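Local coordinates for protein Ent-copalyl diphosphate synthase (Streptomyces platensis, PDB 5BP8) that is a largely helical protein of the terpene cyclase kind, with a region related to the C-terminal domain of squalene-hopene cyclases, at residues T449-R461 and I507-G519. Residues are numbered along the deposited sequence; the frame is centred on the assembly and turned at random.
With SO4 (sulfate ion), chain C.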
loop_
_atom_site.group_PDB
_atom_site.type_symbol
_atom_site.label_atom_id
_atom_site.label_comp_id
_atom_site.label_asym_id
_atom_site.label_seq_id
_atom_site.Cartn_x
_atom_site.Cartn_y
_atom_site.Cartn_z
ATOM N N THR A 449 4.917 6.434 13.853
ATOM C CA THR A 449 6.342 6.113 13.616
ATOM C C THR A 449 6.721 6.435 12.161
ATOM O O THR A 449 7.720 7.159 11.913
ATOM C CB THR A 449 6.601 4.626 13.918
ATOM O OG1 THR A 449 6.498 4.415 15.338
ATOM C CG2 THR A 449 8.000 4.154 13.447
ATOM N N GLU A 450 5.906 5.950 11.209
ATOM C CA GLU A 450 6.245 6.130 9.796
ATOM C C GLU A 450 6.378 7.610 9.431
ATOM O O GLU A 450 7.389 8.044 8.884
ATOM C CB GLU A 450 5.199 5.465 8.905
ATOM C CG GLU A 450 5.491 5.585 7.414
ATOM C CD GLU A 450 4.462 4.902 6.527
ATOM O OE1 GLU A 450 3.436 4.387 7.061
ATOM O OE2 GLU A 450 4.694 4.887 5.304
ATOM N N GLU A 451 5.353 8.400 9.763
ATOM C CA GLU A 451 5.317 9.782 9.310
ATOM C C GLU A 451 6.337 10.657 10.048
ATOM O O GLU A 451 6.943 11.559 9.449
ATOM C CB GLU A 451 3.903 10.354 9.393
ATOM C CG GLU A 451 2.894 9.569 8.545
ATOM C CD GLU A 451 1.452 9.880 8.886
ATOM O OE1 GLU A 451 0.954 9.357 9.905
ATOM O OE2 GLU A 451 0.797 10.618 8.122
ATOM N N THR A 452 6.534 10.372 11.325
ATOM C CA THR A 452 7.553 11.041 12.102
ATOM C C THR A 452 8.939 10.764 11.481
ATOM O O THR A 452 9.756 11.704 11.290
ATOM C CB THR A 452 7.517 10.593 13.575
ATOM O OG1 THR A 452 6.224 10.878 14.142
ATOM C CG2 THR A 452 8.602 11.324 14.371
ATOM N N ALA A 453 9.190 9.496 11.174
ATOM C CA ALA A 453 10.465 9.087 10.552
ATOM C C ALA A 453 10.738 9.847 9.280
ATOM O O ALA A 453 11.875 10.333 9.076
ATOM C CB ALA A 453 10.500 7.589 10.286
ATOM N N TYR A 454 9.713 10.001 8.427
ATOM C CA TYR A 454 9.894 10.751 7.178
ATOM C C TYR A 454 10.317 12.204 7.417
ATOM O O TYR A 454 11.179 12.728 6.705
ATOM C CB TYR A 454 8.648 10.715 6.284
ATOM C CG TYR A 454 8.233 9.310 5.848
ATOM C CD1 TYR A 454 9.172 8.284 5.700
ATOM C CD2 TYR A 454 6.918 9.044 5.511
ATOM C CE1 TYR A 454 8.795 7.011 5.290
ATOM C CE2 TYR A 454 6.524 7.782 5.094
ATOM C CZ TYR A 454 7.470 6.770 4.982
ATOM O OH TYR A 454 7.129 5.490 4.607
HETATM N N MSE A 455 9.690 12.861 8.388
HETATM C CA MSE A 455 10.017 14.255 8.686
HETATM C C MSE A 455 11.371 14.409 9.319
HETATM O O MSE A 455 12.096 15.377 9.012
HETATM C CB MSE A 455 8.915 14.901 9.531
HETATM C CG MSE A 455 7.646 15.045 8.695
HETATM SE SE MSE A 455 7.807 16.184 7.107
HETATM C CE MSE A 455 8.129 14.852 5.727
ATOM N N VAL A 456 11.752 13.506 10.206
ATOM C CA VAL A 456 13.095 13.570 10.792
ATOM C C VAL A 456 14.162 13.449 9.681
ATOM O O VAL A 456 15.132 14.248 9.640
ATOM C CB VAL A 456 13.290 12.508 11.892
ATOM C CG1 VAL A 456 14.755 12.351 12.257
ATOM C CG2 VAL A 456 12.467 12.870 13.115
ATOM N N GLN A 457 13.966 12.499 8.771
ATOM C CA GLN A 457 14.861 12.342 7.620
ATOM C C GLN A 457 14.929 13.585 6.759
ATOM O O GLN A 457 16.028 14.020 6.398
ATOM C CB GLN A 457 14.431 11.205 6.715
ATOM C CG GLN A 457 14.622 9.835 7.309
ATOM C CD GLN A 457 14.315 8.746 6.305
ATOM O OE1 GLN A 457 14.812 8.774 5.167
ATOM N NE2 GLN A 457 13.502 7.770 6.722
ATOM N N LEU A 458 13.764 14.149 6.422
ATOM C CA LEU A 458 13.696 15.363 5.619
ATOM C C LEU A 458 14.512 16.467 6.265
ATOM O O LEU A 458 15.343 17.108 5.600
ATOM C CB LEU A 458 12.248 15.827 5.434
ATOM C CG LEU A 458 12.013 17.133 4.667
ATOM C CD1 LEU A 458 12.776 17.167 3.358
ATOM C CD2 LEU A 458 10.530 17.367 4.398
ATOM N N LEU A 459 14.262 16.713 7.556
ATOM C CA LEU A 459 14.923 17.807 8.262
ATOM C C LEU A 459 16.433 17.604 8.371
ATOM O O LEU A 459 17.206 18.548 8.128
ATOM C CB LEU A 459 14.317 17.999 9.651
ATOM C CG LEU A 459 12.873 18.514 9.699
ATOM C CD1 LEU A 459 12.338 18.447 11.124
ATOM C CD2 LEU A 459 12.759 19.932 9.166
HETATM N N MSE A 460 16.853 16.392 8.712
HETATM C CA MSE A 460 18.290 16.105 8.864
HETATM C C MSE A 460 19.014 16.104 7.542
HETATM O O MSE A 460 20.113 16.709 7.414
HETATM C CB MSE A 460 18.512 14.817 9.643
HETATM C CG MSE A 460 18.019 14.885 11.080
HETATM SE SE MSE A 460 18.992 16.207 12.178
HETATM C CE MSE A 460 18.244 17.943 11.722
ATOM N N ARG A 461 18.441 15.465 6.532
ATOM C CA ARG A 461 19.146 15.333 5.257
ATOM C C ARG A 461 19.238 16.644 4.468
ATOM O O ARG A 461 20.126 16.785 3.612
ATOM C CB ARG A 461 18.555 14.223 4.405
ATOM C CG ARG A 461 18.826 12.822 4.963
ATOM C CD ARG A 461 17.956 11.751 4.329
ATOM N NE ARG A 461 18.133 11.598 2.887
ATOM C CZ ARG A 461 17.422 10.751 2.134
ATOM N NH1 ARG A 461 16.486 9.961 2.671
ATOM N NH2 ARG A 461 17.634 10.697 0.845
ATOM N N ILE A 507 8.558 0.416 7.166
ATOM C CA ILE A 507 8.451 1.444 8.183
ATOM C C ILE A 507 9.608 1.343 9.201
ATOM O O ILE A 507 10.188 2.359 9.568
ATOM C CB ILE A 507 7.076 1.375 8.878
ATOM C CG1 ILE A 507 5.959 1.679 7.871
ATOM C CG2 ILE A 507 6.998 2.369 10.034
ATOM C CD1 ILE A 507 4.567 1.308 8.389
ATOM N N ARG A 508 9.943 0.129 9.616
ATOM C CA ARG A 508 11.045 -0.094 10.545
ATOM C C ARG A 508 12.344 0.463 9.961
ATOM O O ARG A 508 13.161 1.038 10.692
ATOM C CB ARG A 508 11.193 -1.574 10.914
ATOM C CG ARG A 508 10.011 -2.101 11.733
ATOM C CD ARG A 508 10.166 -3.530 12.224
ATOM N NE ARG A 508 10.949 -3.560 13.452
ATOM C CZ ARG A 508 10.894 -4.506 14.394
ATOM N NH1 ARG A 508 10.066 -5.558 14.311
ATOM N NH2 ARG A 508 11.685 -4.386 15.454
ATOM N N ALA A 509 12.527 0.310 8.646
ATOM C CA ALA A 509 13.751 0.805 8.004
ATOM C C ALA A 509 13.779 2.323 7.982
ATOM O O ALA A 509 14.822 2.942 8.187
ATOM C CB ALA A 509 13.911 0.224 6.609
ATOM N N ALA A 510 12.621 2.936 7.758
ATOM C CA ALA A 510 12.499 4.363 7.810
ATOM C C ALA A 510 12.800 4.925 9.198
ATOM O O ALA A 510 13.468 5.967 9.334
ATOM C CB ALA A 510 11.112 4.797 7.336
ATOM N N ARG A 511 12.324 4.231 10.218
ATOM C CA ARG A 511 12.564 4.622 11.598
ATOM C C ARG A 511 14.069 4.555 11.903
ATOM O O ARG A 511 14.640 5.487 12.466
ATOM C CB ARG A 511 11.793 3.744 12.571
ATOM C CG ARG A 511 12.075 4.039 14.036
ATOM C CD ARG A 511 11.325 3.084 14.956
ATOM N NE ARG A 511 11.466 3.441 16.363
ATOM C CZ ARG A 511 12.399 2.967 17.200
ATOM N NH1 ARG A 511 13.322 2.098 16.804
ATOM N NH2 ARG A 511 12.392 3.358 18.462
ATOM N N LEU A 512 14.686 3.464 11.489
ATOM C CA LEU A 512 16.130 3.284 11.736
ATOM C C LEU A 512 16.945 4.416 11.098
ATOM O O LEU A 512 17.812 5.016 11.757
ATOM C CB LEU A 512 16.583 1.914 11.265
ATOM C CG LEU A 512 18.098 1.622 11.372
ATOM C CD1 LEU A 512 18.582 1.774 12.795
ATOM C CD2 LEU A 512 18.424 0.236 10.857
ATOM N N ALA A 513 16.646 4.722 9.839
ATOM C CA ALA A 513 17.285 5.838 9.131
ATOM C C ALA A 513 17.136 7.170 9.860
ATOM O O ALA A 513 18.119 7.908 10.038
ATOM C CB ALA A 513 16.748 5.939 7.716
ATOM N N ALA A 514 15.910 7.493 10.283
ATOM C CA ALA A 514 15.636 8.692 11.059
ATOM C C ALA A 514 16.473 8.782 12.335
ATOM O O ALA A 514 17.095 9.805 12.599
ATOM C CB ALA A 514 14.161 8.775 11.409
ATOM N N LEU A 515 16.498 7.705 13.106
ATOM C CA LEU A 515 17.204 7.693 14.368
ATOM C C LEU A 515 18.721 7.784 14.160
ATOM O O LEU A 515 19.399 8.430 14.953
ATOM C CB LEU A 515 16.837 6.456 15.201
ATOM C CG LEU A 515 15.433 6.442 15.831
ATOM C CD1 LEU A 515 15.235 5.147 16.582
ATOM C CD2 LEU A 515 15.218 7.593 16.783
ATOM N N ALA A 516 19.227 7.186 13.089
ATOM C CA ALA A 516 20.653 7.277 12.764
ATOM C C ALA A 516 21.027 8.699 12.361
ATOM O O ALA A 516 22.053 9.228 12.808
ATOM C CB ALA A 516 21.009 6.307 11.652
ATOM N N LEU A 517 20.208 9.306 11.513
ATOM C CA LEU A 517 20.441 10.674 11.052
ATOM C C LEU A 517 20.267 11.696 12.166
ATOM O O LEU A 517 21.002 12.683 12.221
ATOM C CB LEU A 517 19.527 11.002 9.869
ATOM C CG LEU A 517 19.829 10.219 8.590
ATOM C CD1 LEU A 517 18.652 10.228 7.632
ATOM C CD2 LEU A 517 21.075 10.759 7.898
ATOM N N GLY A 518 19.321 11.447 13.068
ATOM C CA GLY A 518 19.074 12.309 14.211
ATOM C C GLY A 518 20.137 12.230 15.293
ATOM O O GLY A 518 20.204 13.103 16.161
ATOM N N GLY A 519 20.974 11.197 15.243
ATOM C CA GLY A 519 22.016 10.992 16.252
ATOM C C GLY A 519 21.389 10.665 17.592
ATOM O O GLY A 519 21.783 11.221 18.618
HETATM S S SO4 C . 15.395 1.928 20.300
HETATM O O1 SO4 C . 16.541 2.792 20.697
HETATM O O2 SO4 C . 14.152 2.674 20.558
HETATM O O3 SO4 C . 15.384 0.683 21.100
HETATM O O4 SO4 C . 15.524 1.573 18.867
HETATM O O HOH W 1 8.883 4.484 16.777
#
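Helix 449-461, within the squalene-hopene-cyclase-like region, packs against helix 504-518: the segment axes approach to 8.3 Å and run in the same general direction, 38° apart. Small residues at the crossing are consistent with this spacing. Ala453 CB lies 4.0 Å from Ala514 CB, and Val456 directs CG1, anti to its backbone N (chi1 166°), onto the same methyl. Gln457 is a knob in the hole formed by Ala510, Ala513, Ala514 and Leu517. The extended Gln457 chain carries NE2 to within 3.2 Å of Ala510 O, but the N-H...O angle of 124° marks a weak hydrogen bond. Further along, Leu517 sets CB 4.0 Å from Met460 CB and CD1 3.7 Å from Arg461 CD.

At the N-terminal end, Ile507 crosses Glu450 at about a right angle, with CD1 3.5 Å from Glu450 OE1. Tyr454 OH donates to the anti lone pair of Glu450 OE2 (2.6 Å); His399 and Trp495 also bond OE2, probably restricting how the carboxylate turns. A water joins Thr449 OG1 to Arg511 NE, while Arg511 NH1 and NH2 grip separate oxygens of a sulfate shared with Arg8; NH2 also bonds Leu482 O.

Helix 469-484 packs against Val456, Met460 and Ala514; helix 260-274 touches Arg461 and Ala513.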